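PDB 3CZP: Polyphosphate:AMP phosphotransferase from Pseudomonas aeruginosa PAO1, which uses inorganic polyphosphate as phosphate donor to convert AMP to ADP and, less efficiently, GMP to GDP, with magnesium as cofactor. Local coordinates for residues A[16-21]-A[221-226]; A[142-147]-A[385-390]; A[366-371]-A[454-459]. All coordinates share one frame; numbering follows the deposited sequence.

Contact 1: A[16-21]-A[221-226]; sequences DTYEKA and RALTVG
L223 meets both Y18 and A21, and the contact is wholly apolar. A21 makes the tighter approach: its CB lies 3.8 Å from L223 CD2. The other methyl, L223 CD1, sits 4.1 Å from A21 CB, so the fork of the leucine closes on a single alanine methyl. Y18 works at longer range. The aromatic CD1 of Y18 lies 4.2 Å from L223 CB, which stands at the ring edge, near its plane. CG of Y18 is anti to the backbone N (chi1 173°), which carries the ring alongside the leucine stem, the two side chains running past each other in opposite directions. The ring's far end extends toward A222. The contact joins the first and last long helices of the N-terminal PPK2 unit, 15-39 and 218-238, in a P-loop-type fold with a parallel sheet of order 2-3-1-4-5. Their axes here run 10.9 Å apart at 35°, a spacing bridged by side chains. No hydrogen bond crosses between the segments. Helix 56-66 adds a third wall, with L62 and W66 against Y18. I13 touches both Y18 and L223, while V22 and L25 extend the leucine's apolar surroundings along helix 15-39.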
ATOM      1  N   ASP A  16     -17.275 -29.875  30.329  1.00 29.50           N
ATOM      2  CA  ASP A  16     -17.772 -28.944  31.326  1.00 29.30           C
ATOM      3  C   ASP A  16     -16.672 -27.995  31.850  1.00 28.35           C
ATOM      4  O   ASP A  16     -16.915 -26.816  32.033  1.00 26.04           O
ATOM      5  CB  ASP A  16     -18.450 -29.728  32.412  1.00 30.47           C
ATOM      6  CG  ASP A  16     -19.620 -30.546  31.866  1.00 32.85           C
ATOM      7  OD1 ASP A  16     -20.681 -29.937  31.597  1.00 35.73           O
ATOM      8  OD2 ASP A  16     -19.461 -31.768  31.661  1.00 36.51           O
ATOM      9  N   THR A  17     -15.475 -28.508  32.087  1.00 28.23           N
ATOM     10  CA  THR A  17     -14.332 -27.692  32.501  1.00 28.46           C
ATOM     11  C   THR A  17     -14.004 -26.674  31.374  1.00 28.59           C
ATOM     12  O   THR A  17     -13.708 -25.516  31.650  1.00 28.65           O
ATOM     13  CB  THR A  17     -13.073 -28.627  32.757  1.00 28.89           C
ATOM     14  OG1 THR A  17     -13.309 -29.486  33.854  1.00 28.67           O
ATOM     15  CG2 THR A  17     -11.766 -27.855  33.011  1.00 28.63           C
ATOM     16  N   TYR A  18     -14.032 -27.138  30.123  1.00 27.81           N
ATOM     17  CA  TYR A  18     -13.786 -26.333  28.940  1.00 28.60           C
ATOM     18  C   TYR A  18     -14.797 -25.175  28.813  1.00 29.70           C
ATOM     19  O   TYR A  18     -14.401 -24.029  28.632  1.00 30.01           O
ATOM     20  CB  TYR A  18     -13.904 -27.214  27.682  1.00 27.93           C
ATOM     21  CG  TYR A  18     -13.847 -26.494  26.331  1.00 27.11           C
ATOM     22  CD1 TYR A  18     -12.628 -26.030  25.797  1.00 26.70           C
ATOM     23  CD2 TYR A  18     -14.999 -26.306  25.590  1.00 25.67           C
ATOM     24  CE1 TYR A  18     -12.573 -25.401  24.526  1.00 26.47           C
ATOM     25  CE2 TYR A  18     -14.982 -25.653  24.341  1.00 25.44           C
ATOM     26  CZ  TYR A  18     -13.770 -25.243  23.803  1.00 29.43           C
ATOM     27  OH  TYR A  18     -13.757 -24.608  22.592  1.00 29.83           O
ATOM     28  N   GLU A  19     -16.080 -25.502  28.860  1.00 29.96           N
ATOM     29  CA  GLU A  19     -17.092 -24.503  28.638  1.00 31.81           C
ATOM     30  C   GLU A  19     -17.019 -23.415  29.699  1.00 31.39           C
ATOM     31  O   GLU A  19     -17.161 -22.233  29.366  1.00 32.13           O
ATOM     32  CB  GLU A  19     -18.468 -25.139  28.612  1.00 32.31           C
ATOM     33  CG  GLU A  19     -18.691 -25.975  27.360  1.00 35.45           C
ATOM     34  CD  GLU A  19     -20.054 -26.643  27.330  1.00 37.29           C
ATOM     35  OE1 GLU A  19     -20.804 -26.621  28.362  1.00 43.73           O
ATOM     36  OE2 GLU A  19     -20.369 -27.209  26.254  1.00 47.18           O
ATOM     37  N   LYS A  20     -16.868 -23.816  30.977  1.00 31.10           N
ATOM     38  CA  LYS A  20     -16.651 -22.851  32.061  1.00 30.19           C
ATOM     39  C   LYS A  20     -15.437 -21.900  31.804  1.00 29.09           C
ATOM     40  O   LYS A  20     -15.522 -20.673  31.940  1.00 29.05           O
ATOM     41  CB  LYS A  20     -16.458 -23.597  33.370  1.00 30.02           C
ATOM     42  CG  LYS A  20     -16.110 -22.707  34.524  1.00 31.57           C
ATOM     43  CD  LYS A  20     -16.239 -23.355  35.854  1.00 32.45           C
ATOM     44  CE  LYS A  20     -15.275 -22.687  36.836  1.00 36.58           C
ATOM     45  NZ  LYS A  20     -15.414 -23.209  38.216  1.00 36.60           N
ATOM     46  N   ALA A  21     -14.310 -22.485  31.458  1.00 28.33           N
ATOM     47  CA  ALA A  21     -13.087 -21.714  31.214  1.00 28.11           C
ATOM     48  C   ALA A  21     -13.245 -20.732  30.018  1.00 26.92           C
ATOM     49  O   ALA A  21     -12.809 -19.559  30.069  1.00 26.07           O
ATOM     50  CB  ALA A  21     -11.932 -22.660  31.024  1.00 27.29           C
ATOM     51  N   ARG A 221      -6.765 -28.217  22.689  1.00 22.17           N
ATOM     52  CA  ARG A 221      -5.951 -27.453  21.764  1.00 24.30           C
ATOM     53  C   ARG A 221      -6.391 -25.982  21.689  1.00 24.60           C
ATOM     54  O   ARG A 221      -5.546 -25.083  21.711  1.00 25.45           O
ATOM     55  CB  ARG A 221      -5.909 -28.126  20.372  1.00 24.06           C
ATOM     56  CG  ARG A 221      -7.128 -27.893  19.497  1.00 25.67           C
ATOM     57  CD  ARG A 221      -7.064 -28.768  18.243  1.00 26.18           C
ATOM     58  NE  ARG A 221      -8.262 -28.634  17.439  1.00 23.82           N
ATOM     59  CZ  ARG A 221      -8.711 -29.527  16.550  1.00 27.47           C
ATOM     60  NH1 ARG A 221      -8.075 -30.665  16.328  1.00 29.56           N
ATOM     61  NH2 ARG A 221      -9.805 -29.252  15.834  1.00 27.37           N
ATOM     62  N   ALA A 222      -7.710 -25.728  21.633  1.00 24.73           N
ATOM     63  CA  ALA A 222      -8.208 -24.356  21.547  1.00 25.03           C
ATOM     64  C   ALA A 222      -8.003 -23.585  22.807  1.00 25.33           C
ATOM     65  O   ALA A 222      -7.575 -22.444  22.760  1.00 27.00           O
ATOM     66  CB  ALA A 222      -9.683 -24.303  21.185  1.00 23.81           C
ATOM     67  N   LEU A 223      -8.389 -24.183  23.930  1.00 25.84           N
ATOM     68  CA  LEU A 223      -8.190 -23.565  25.217  1.00 25.11           C
ATOM     69  C   LEU A 223      -6.730 -23.277  25.525  1.00 24.54           C
ATOM     70  O   LEU A 223      -6.426 -22.263  26.128  1.00 22.31           O
ATOM     71  CB  LEU A 223      -8.800 -24.429  26.330  1.00 24.90           C
ATOM     72  CG  LEU A 223      -9.182 -23.712  27.635  1.00 25.96           C
ATOM     73  CD1 LEU A 223     -10.093 -22.551  27.416  1.00 26.81           C
ATOM     74  CD2 LEU A 223      -9.821 -24.688  28.635  1.00 24.49           C
ATOM     75  N   THR A 224      -5.851 -24.229  25.189  1.00 25.21           N
ATOM     76  CA  THR A 224      -4.410 -24.078  25.443  1.00 24.78           C
ATOM     77  C   THR A 224      -3.777 -22.873  24.702  1.00 24.17           C
ATOM     78  O   THR A 224      -3.133 -21.977  25.316  1.00 24.20           O
ATOM     79  CB  THR A 224      -3.654 -25.389  25.224  1.00 25.04           C
ATOM     80  OG1 THR A 224      -4.148 -26.342  26.156  1.00 26.40           O
ATOM     81  CG2 THR A 224      -2.119 -25.219  25.417  1.00 25.16           C
ATOM     82  N   VAL A 225      -4.055 -22.801  23.415  1.00 23.77           N
ATOM     83  CA  VAL A 225      -3.649 -21.664  22.550  1.00 23.10           C
ATOM     84  C   VAL A 225      -4.227 -20.329  23.058  1.00 23.36           C
ATOM     85  O   VAL A 225      -3.505 -19.317  23.167  1.00 25.06           O
ATOM     86  CB  VAL A 225      -4.101 -21.883  21.077  1.00 21.05           C
ATOM     87  CG1 VAL A 225      -3.961 -20.552  20.205  1.00 22.49           C
ATOM     88  CG2 VAL A 225      -3.352 -23.034  20.413  1.00 19.38           C
ATOM     89  N   GLY A 226      -5.527 -20.317  23.381  1.00 24.35           N
ATOM     90  CA  GLY A 226      -6.181 -19.098  23.886  1.00 23.32           C
ATOM     91  C   GLY A 226      -5.605 -18.609  25.197  1.00 23.18           C
ATOM     92  O   GLY A 226      -5.440 -17.402  25.400  1.00 23.39           O
TER

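Contact 2: A[142-147]-A[385-390]; sequences LCDEGA and WLRAYG. With EDO (1,2-ethanediol), chain G.
R387 grips E145 end-on, with both terminal nitrogens on one oxygen. NH2 of R387 gives the shorter bond, 2.9 Å to E145 OE2, with an N-H...O angle of 150°. NH1 of R387 reaches the same OE2 of E145 at 3.2 Å and is more bent, at 138°. The oxygen lies in the guanidinium plane, but the carboxylate is turned 60° from that plane. NH1 meets the anti lone pair of OE2, while NH2 comes from above the carboxylate plane. OE2 also pairs with R370, and OE1 accepts from the backbone N of Y346. These bonds should hold the carboxylate against rotation. R387 has two further acidic partners, D384 and E391, in its own helix. Together these acids would probably favour its charged form.

D144 takes a different place. Its CB lies over one face of the guanidinium, 3.6 Å from R387 NH1. Its OD2 rests 3.6 Å from R387 CD. That oxygen is well out of the guanidinium plane, so its attraction to R387 is one of charge alone. CG of R387 lies between the backbone N and the carbonyl carbon, and the straight chain from there to NE delivers the guanidinium to E145.

G146, with positive phi, leaves the helical path just after E145 in a Schellman motif; A147 N bonds to L142 O at 2.9 Å. The contact lies at the surface and bridges the two fused PPK2 units. Helix 125-144 comes from the N-terminal unit, just before strand 148-155 of its parallel sheet. Helix 382-402 belongs to the C-terminal unit, with helix 370-377 packed beside A388 and Y389 and helix 446-460 next to Y389.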
ATOM      1  N   LEU A 142      11.846  -7.893  14.486  1.00 19.30           N
ATOM      2  CA  LEU A 142      10.457  -7.558  14.733  1.00 19.63           C
ATOM      3  C   LEU A 142      10.159  -7.421  16.163  1.00 19.18           C
ATOM      4  O   LEU A 142       9.451  -6.479  16.537  1.00 21.38           O
ATOM      5  CB  LEU A 142       9.522  -8.607  14.198  1.00 18.38           C
ATOM      6  CG  LEU A 142       9.502  -8.755  12.702  1.00 20.29           C
ATOM      7  CD1 LEU A 142       8.436  -9.809  12.330  1.00 19.43           C
ATOM      8  CD2 LEU A 142       9.239  -7.401  12.010  1.00 17.45           C
ATOM      9  N   CYS A 143      10.667  -8.349  16.957  1.00 20.30           N
ATOM     10  CA  CYS A 143      10.509  -8.311  18.418  1.00 21.05           C
ATOM     11  C   CYS A 143      11.318  -7.209  19.048  1.00 21.07           C
ATOM     12  O   CYS A 143      10.852  -6.573  19.991  1.00 21.49           O
ATOM     13  CB  CYS A 143      10.863  -9.656  19.066  1.00 22.25           C
ATOM     14  SG  CYS A 143       9.739 -10.957  18.586  1.00 23.67           S
ATOM     15  N   ASP A 144      12.520  -6.964  18.535  1.00 21.07           N
ATOM     16  CA  ASP A 144      13.327  -5.771  18.962  1.00 19.92           C
ATOM     17  C   ASP A 144      12.593  -4.450  18.688  1.00 20.18           C
ATOM     18  O   ASP A 144      12.688  -3.515  19.442  1.00 19.82           O
ATOM     19  CB  ASP A 144      14.662  -5.738  18.218  1.00 19.53           C
ATOM     20  CG  ASP A 144      15.717  -6.660  18.805  1.00 19.58           C
ATOM     21  OD1 ASP A 144      15.599  -7.076  19.983  1.00 19.83           O
ATOM     22  OD2 ASP A 144      16.694  -6.992  18.082  1.00 18.97           O
ATOM     23  N   GLU A 145      11.873  -4.382  17.578  1.00 19.44           N
ATOM     24  CA  GLU A 145      11.004  -3.245  17.233  1.00 20.17           C
ATOM     25  C   GLU A 145       9.688  -3.125  18.041  1.00 20.19           C
ATOM     26  O   GLU A 145       9.037  -2.089  18.032  1.00 21.24           O
ATOM     27  CB  GLU A 145      10.687  -3.337  15.716  1.00 18.71           C
ATOM     28  CG  GLU A 145      11.886  -3.029  14.810  1.00 21.50           C
ATOM     29  CD  GLU A 145      12.217  -1.540  14.702  1.00 22.05           C
ATOM     30  OE1 GLU A 145      11.291  -0.713  14.447  1.00 24.16           O
ATOM     31  OE2 GLU A 145      13.402  -1.166  14.862  1.00 23.37           O
ATOM     32  N   GLY A 146       9.277  -4.202  18.710  1.00 20.79           N
ATOM     33  CA  GLY A 146       8.210  -4.178  19.677  1.00 19.75           C
ATOM     34  C   GLY A 146       7.162  -5.234  19.476  1.00 20.06           C
ATOM     35  O   GLY A 146       6.236  -5.334  20.291  1.00 19.33           O
ATOM     36  N   ALA A 147       7.266  -6.020  18.402  1.00 19.63           N
ATOM     37  CA  ALA A 147       6.237  -7.013  18.140  1.00 20.08           C
ATOM     38  C   ALA A 147       6.130  -8.026  19.261  1.00 20.86           C
ATOM     39  O   ALA A 147       7.148  -8.484  19.818  1.00 21.53           O
ATOM     40  CB  ALA A 147       6.491  -7.792  16.767  1.00 19.73           C
ATOM     41  N   TRP A 385      20.058   2.014  17.115  1.00 28.14           N
ATOM     42  CA  TRP A 385      21.008   2.171  16.002  1.00 27.16           C
ATOM     43  C   TRP A 385      22.132   1.115  16.009  1.00 26.94           C
ATOM     44  O   TRP A 385      22.584   0.748  14.943  1.00 26.72           O
ATOM     45  CB  TRP A 385      21.477   3.619  15.761  1.00 27.69           C
ATOM     46  CG  TRP A 385      22.233   4.298  16.873  1.00 27.45           C
ATOM     47  CD1 TRP A 385      21.707   5.151  17.759  1.00 28.86           C
ATOM     48  CD2 TRP A 385      23.625   4.202  17.176  1.00 26.57           C
ATOM     49  NE1 TRP A 385      22.660   5.591  18.626  1.00 30.48           N
ATOM     50  CE2 TRP A 385      23.858   5.012  18.298  1.00 28.84           C
ATOM     51  CE3 TRP A 385      24.696   3.480  16.635  1.00 28.17           C
ATOM     52  CZ2 TRP A 385      25.124   5.158  18.880  1.00 29.22           C
ATOM     53  CZ3 TRP A 385      25.956   3.618  17.201  1.00 29.13           C
ATOM     54  CH2 TRP A 385      26.167   4.460  18.320  1.00 29.79           C
ATOM     55  N   LEU A 386      22.535   0.571  17.175  1.00 26.13           N
ATOM     56  CA  LEU A 386      23.631  -0.413  17.216  1.00 26.24           C
ATOM     57  C   LEU A 386      23.252  -1.711  16.533  1.00 26.31           C
ATOM     58  O   LEU A 386      24.091  -2.376  15.882  1.00 27.52           O
ATOM     59  CB  LEU A 386      24.037  -0.729  18.664  1.00 26.80           C
ATOM     60  CG  LEU A 386      24.942   0.309  19.313  1.00 28.61           C
ATOM     61  CD1 LEU A 386      24.958   0.141  20.834  1.00 31.49           C
ATOM     62  CD2 LEU A 386      26.335   0.214  18.716  1.00 30.68           C
ATOM     63  N   ARG A 387      21.984  -2.075  16.689  1.00 23.06           N
ATOM     64  CA  ARG A 387      21.451  -3.271  16.033  1.00 23.15           C
ATOM     65  C   ARG A 387      21.113  -3.032  14.571  1.00 22.84           C
ATOM     66  O   ARG A 387      20.988  -3.982  13.815  1.00 24.37           O
ATOM     67  CB  ARG A 387      20.256  -3.840  16.799  1.00 20.30           C
ATOM     68  CG  ARG A 387      19.017  -2.961  16.895  1.00 18.98           C
ATOM     69  CD  ARG A 387      17.903  -3.605  17.698  1.00 21.14           C
ATOM     70  NE  ARG A 387      16.831  -2.628  17.880  1.00 22.97           N
ATOM     71  CZ  ARG A 387      15.808  -2.414  17.053  1.00 23.79           C
ATOM     72  NH1 ARG A 387      15.672  -3.095  15.939  1.00 24.00           N
ATOM     73  NH2 ARG A 387      14.927  -1.464  17.340  1.00 25.01           N
ATOM     74  N   ALA A 388      20.990  -1.773  14.166  1.00 24.29           N
ATOM     75  CA  ALA A 388      20.631  -1.410  12.772  1.00 24.23           C
ATOM     76  C   ALA A 388      21.643  -1.833  11.687  1.00 23.93           C
ATOM     77  O   ALA A 388      21.244  -2.163  10.571  1.00 24.89           O
ATOM     78  CB  ALA A 388      20.337   0.083  12.635  1.00 24.03           C
ATOM     79  N   TYR A 389      22.928  -1.809  12.025  1.00 23.30           N
ATOM     80  CA  TYR A 389      23.974  -2.182  11.080  1.00 22.89           C
ATOM     81  C   TYR A 389      23.768  -3.604  10.573  1.00 23.13           C
ATOM     82  O   TYR A 389      23.768  -3.853   9.367  1.00 22.25           O
ATOM     83  CB  TYR A 389      25.354  -2.048  11.726  1.00 23.22           C
ATOM     84  CG  TYR A 389      25.662  -0.655  12.230  1.00 22.54           C
ATOM     85  CD1 TYR A 389      25.881   0.392  11.345  1.00 23.27           C
ATOM     86  CD2 TYR A 389      25.735  -0.389  13.591  1.00 23.74           C
ATOM     87  CE1 TYR A 389      26.164   1.665  11.801  1.00 23.45           C
ATOM     88  CE2 TYR A 389      26.017   0.882  14.056  1.00 21.27           C
ATOM     89  CZ  TYR A 389      26.230   1.904  13.157  1.00 21.62           C
ATOM     90  OH  TYR A 389      26.510   3.171  13.616  1.00 23.82           O
ATOM     91  N   GLY A 390      23.593  -4.536  11.505  1.00 23.42           N
ATOM     92  CA  GLY A 390      23.373  -5.961  11.157  1.00 23.64           C
ATOM     93  C   GLY A 390      22.084  -6.192  10.430  1.00 22.98           C
ATOM     94  O   GLY A 390      22.011  -6.949   9.473  1.00 25.00           O
TER
HETATM   95  C1  EDO G 604      14.465  -9.443  21.143  1.00 59.67           C
HETATM   96  O1  EDO G 604      13.719  -8.606  22.054  1.00 60.83           O
HETATM   97  C2  EDO G 604      15.872  -9.744  21.698  1.00 59.86           C
HETATM   98  O2  EDO G 604      16.947  -9.285  20.848  1.00 57.48           O

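Contact 3: A[366-371]-A[454-459]; sequences SWYGRV and GDMVDR
Y368 and M456 meet because their first torsions send both side chains toward each other. CG of Y368 is anti to the carbonyl carbon (chi1 -70°). CG of M456, a selenomethionine, is anti to the backbone N, and its chain bends only at its last torsion (chi3 83°). The two side chains cross at about a right angle. The result is a Met-aromatic contact in the core of the C-terminal PPK2 unit, a P-loop-type fold. It joins the turn after strand 360-364 to helix 446-460, which precedes the edge strand 467-471.

The selenium is 4.5 Å from the centre of the Y368 ring and 49° off its normal, an oblique approach. It is nearest the CD1 side, with M456 SE 3.7 Å from Y368 CD1. M456 SE also lies 4.0 Å from Y368 CB, so it touches the root of the ring as well. The methionine stem takes part too: M456 CG lies 3.8 Å from Y368 CD1 and 4.0 Å from Y368 CE1. All three touching residues are buried, and no hydrogen bond crosses between the segments.

Hydrogen bonds hold the tyrosine at its backbone and at its hydroxyl. The backbone N of Y368 donates to S366 OG at 3.1 Å, nearly straight, forming an ST turn. At the far end Y368 OH is hydrogen-bonded to E396 and K408, so its buried hydroxyl is satisfied.

I392 of helix 382-402 packs on Y368, and W467 of strand 467-471 touches M456. V371 touches the selenium more loosely, with its CG2 4.3 Å from M456 SE.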
ATOM      1  N   SER A 366      17.913   7.300   2.896  1.00 22.94           N
ATOM      2  CA  SER A 366      17.630   5.888   2.853  1.00 22.40           C
ATOM      3  C   SER A 366      17.485   5.362   4.247  1.00 23.57           C
ATOM      4  O   SER A 366      17.370   6.128   5.191  1.00 22.33           O
ATOM      5  CB  SER A 366      18.794   5.152   2.123  1.00 22.12           C
ATOM      6  OG  SER A 366      19.902   5.008   3.027  1.00 22.93           O
ATOM      7  N   TRP A 367      17.552   4.030   4.372  1.00 23.78           N
ATOM      8  CA  TRP A 367      17.528   3.363   5.674  1.00 23.59           C
ATOM      9  C   TRP A 367      18.733   3.638   6.556  1.00 23.72           C
ATOM     10  O   TRP A 367      18.714   3.320   7.721  1.00 24.23           O
ATOM     11  CB  TRP A 367      17.411   1.851   5.485  1.00 22.66           C
ATOM     12  CG  TRP A 367      18.267   1.258   4.397  1.00 23.38           C
ATOM     13  CD1 TRP A 367      19.516   0.688   4.539  1.00 22.00           C
ATOM     14  CD2 TRP A 367      17.925   1.126   3.000  1.00 20.72           C
ATOM     15  NE1 TRP A 367      19.968   0.235   3.320  1.00 22.87           N
ATOM     16  CE2 TRP A 367      19.027   0.495   2.359  1.00 19.10           C
ATOM     17  CE3 TRP A 367      16.837   1.544   2.226  1.00 21.74           C
ATOM     18  CZ2 TRP A 367      19.055   0.233   1.028  1.00 19.68           C
ATOM     19  CZ3 TRP A 367      16.847   1.270   0.868  1.00 22.37           C
ATOM     20  CH2 TRP A 367      17.951   0.614   0.272  1.00 22.40           C
ATOM     21  N   TYR A 368      19.794   4.174   5.976  1.00 24.96           N
ATOM     22  CA  TYR A 368      20.964   4.649   6.721  1.00 25.56           C
ATOM     23  C   TYR A 368      20.711   5.827   7.655  1.00 25.76           C
ATOM     24  O   TYR A 368      21.530   6.093   8.567  1.00 26.09           O
ATOM     25  CB  TYR A 368      22.148   4.878   5.775  1.00 25.60           C
ATOM     26  CG  TYR A 368      22.686   3.565   5.267  1.00 25.83           C
ATOM     27  CD1 TYR A 368      23.499   2.789   6.063  1.00 26.92           C
ATOM     28  CD2 TYR A 368      22.311   3.054   4.017  1.00 24.69           C
ATOM     29  CE1 TYR A 368      23.986   1.552   5.632  1.00 25.90           C
ATOM     30  CE2 TYR A 368      22.804   1.804   3.576  1.00 27.72           C
ATOM     31  CZ  TYR A 368      23.653   1.067   4.397  1.00 24.50           C
ATOM     32  OH  TYR A 368      24.152  -0.167   4.023  1.00 26.44           O
ATOM     33  N   GLY A 369      19.574   6.492   7.474  1.00 27.20           N
ATOM     34  CA  GLY A 369      19.157   7.567   8.376  1.00 28.09           C
ATOM     35  C   GLY A 369      19.215   7.175   9.846  1.00 28.21           C
ATOM     36  O   GLY A 369      19.611   7.968  10.677  1.00 29.13           O
ATOM     37  N   ARG A 370      18.826   5.936  10.151  1.00 29.67           N
ATOM     38  CA  ARG A 370      18.861   5.412  11.509  1.00 29.60           C
ATOM     39  C   ARG A 370      20.239   5.530  12.171  1.00 30.17           C
ATOM     40  O   ARG A 370      20.336   5.908  13.370  1.00 31.05           O
ATOM     41  CB  ARG A 370      18.365   3.953  11.591  1.00 29.15           C
ATOM     42  CG  ARG A 370      18.492   3.426  13.014  1.00 30.19           C
ATOM     43  CD  ARG A 370      17.433   2.450  13.414  1.00 29.47           C
ATOM     44  NE  ARG A 370      16.161   3.132  13.684  1.00 28.20           N
ATOM     45  CZ  ARG A 370      15.081   2.488  14.099  1.00 28.59           C
ATOM     46  NH1 ARG A 370      15.109   1.163  14.280  1.00 29.37           N
ATOM     47  NH2 ARG A 370      13.965   3.159  14.290  1.00 28.84           N
ATOM     48  N   VAL A 371      21.300   5.231  11.400  1.00 30.02           N
ATOM     49  CA  VAL A 371      22.682   5.276  11.920  1.00 29.67           C
ATOM     50  C   VAL A 371      23.412   6.583  11.582  1.00 30.08           C
ATOM     51  O   VAL A 371      24.589   6.742  11.880  1.00 30.57           O
ATOM     52  CB  VAL A 371      23.513   4.088  11.425  1.00 29.31           C
ATOM     53  CG1 VAL A 371      22.811   2.785  11.836  1.00 26.78           C
ATOM     54  CG2 VAL A 371      23.766   4.213   9.906  1.00 26.30           C
ATOM     55  N   GLY A 454      31.971   7.052   9.397  1.00 32.19           N
ATOM     56  CA  GLY A 454      33.028   6.082   9.608  1.00 31.25           C
ATOM     57  C   GLY A 454      32.561   4.731  10.097  1.00 31.16           C
ATOM     58  O   GLY A 454      32.973   3.699   9.573  1.00 30.60           O
ATOM     59  N   ASP A 455      31.715   4.728  11.121  1.00 31.91           N
ATOM     60  CA  ASP A 455      31.164   3.497  11.657  1.00 32.98           C
ATOM     61  C   ASP A 455      30.290   2.788  10.683  1.00 32.99           C
ATOM     62  O   ASP A 455      30.355   1.558  10.576  1.00 34.00           O
ATOM     63  CB  ASP A 455      30.356   3.761  12.920  1.00 33.27           C
ATOM     64  CG  ASP A 455      31.207   4.218  14.045  1.00 33.49           C
ATOM     65  OD1 ASP A 455      32.449   4.037  13.973  1.00 35.28           O
ATOM     66  OD2 ASP A 455      30.647   4.731  15.027  1.00 36.83           O
HETATM   67  N   MSE A 456      29.454   3.560   9.994  1.00 33.33           N
HETATM   68  CA  MSE A 456      28.567   3.035   8.983  1.00 33.77           C
HETATM   69  C   MSE A 456      29.348   2.269   7.930  1.00 33.07           C
HETATM   70  O   MSE A 456      29.075   1.123   7.659  1.00 33.21           O
HETATM   71  CB  MSE A 456      27.798   4.189   8.314  1.00 33.35           C
HETATM   72  CG  MSE A 456      26.991   3.814   7.081  1.00 34.28           C
HETATM   73 SE   MSE A 456      26.016   5.404   6.499  0.80 39.26          SE
HETATM   74  CE  MSE A 456      27.443   6.205   5.494  1.00 30.86           C
ATOM     75  N   VAL A 457      30.337   2.925   7.347  1.00 33.66           N
ATOM     76  CA  VAL A 457      31.194   2.315   6.329  1.00 33.47           C
ATOM     77  C   VAL A 457      31.948   1.070   6.854  1.00 33.13           C
ATOM     78  O   VAL A 457      31.912  -0.011   6.237  1.00 33.20           O
ATOM     79  CB  VAL A 457      32.155   3.392   5.720  1.00 34.03           C
ATOM     80  CG1 VAL A 457      33.153   2.753   4.707  1.00 32.77           C
ATOM     81  CG2 VAL A 457      31.317   4.501   5.068  1.00 34.81           C
ATOM     82  N   ASP A 458      32.584   1.177   8.011  1.00 32.60           N
ATOM     83  CA  ASP A 458      33.160   0.003   8.632  1.00 32.62           C
ATOM     84  C   ASP A 458      32.203  -1.182   8.811  1.00 32.42           C
ATOM     85  O   ASP A 458      32.567  -2.331   8.543  1.00 31.68           O
ATOM     86  CB  ASP A 458      33.686   0.362  10.013  1.00 34.02           C
ATOM     87  CG  ASP A 458      34.268  -0.826  10.726  1.00 37.16           C
ATOM     88  OD1 ASP A 458      35.304  -1.355  10.240  1.00 41.71           O
ATOM     89  OD2 ASP A 458      33.704  -1.231  11.774  1.00 44.17           O
ATOM     90  N   ARG A 459      30.980  -0.923   9.281  1.00 32.03           N
ATOM     91  CA  ARG A 459      30.095  -2.005   9.692  0.50 31.63           C
ATOM     92  C   ARG A 459      29.189  -2.504   8.546  1.00 31.41           C
ATOM     93  O   ARG A 459      28.649  -3.608   8.611  1.00 31.15           O
ATOM     94  CB  ARG A 459      29.247  -1.558  10.889  0.50 31.64           C
ATOM     95  CG  ARG A 459      29.995  -0.763  11.974  0.50 32.95           C
ATOM     96  CD  ARG A 459      30.167  -1.472  13.302  0.50 34.44           C
ATOM     97  NE  ARG A 459      29.759  -0.579  14.394  0.50 35.99           N
ATOM     98  CZ  ARG A 459      30.542   0.281  15.044  0.50 34.17           C
ATOM     99  NH1 ARG A 459      31.842   0.382  14.772  0.50 36.74           N
ATOM    100  NH2 ARG A 459      30.005   1.044  15.991  0.50 33.67           N
TER

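In the fold
Contacts 2 and 3 are neighbours, with centres about 14 Å apart; the centre of contact 1 lies about 36 Å from that of contact 2 and about 49 Å from that of contact 3. Contact 3 is fully buried, contact 1 partly, and contact 2 is at the surface. The chemistry follows. Contacts 1 and 3 are apolar and each stays within one PPK2 unit, whereas contact 2 is ionic and spans both. Contacts 2 and 3 share a charged junction: R370, in 366-371, pairs with E145 of 142-147. Y389 also packs on V371, linking helix 382-402 to helix 370-377. Contact 1 instead joins the terminal helices of the N-terminal unit.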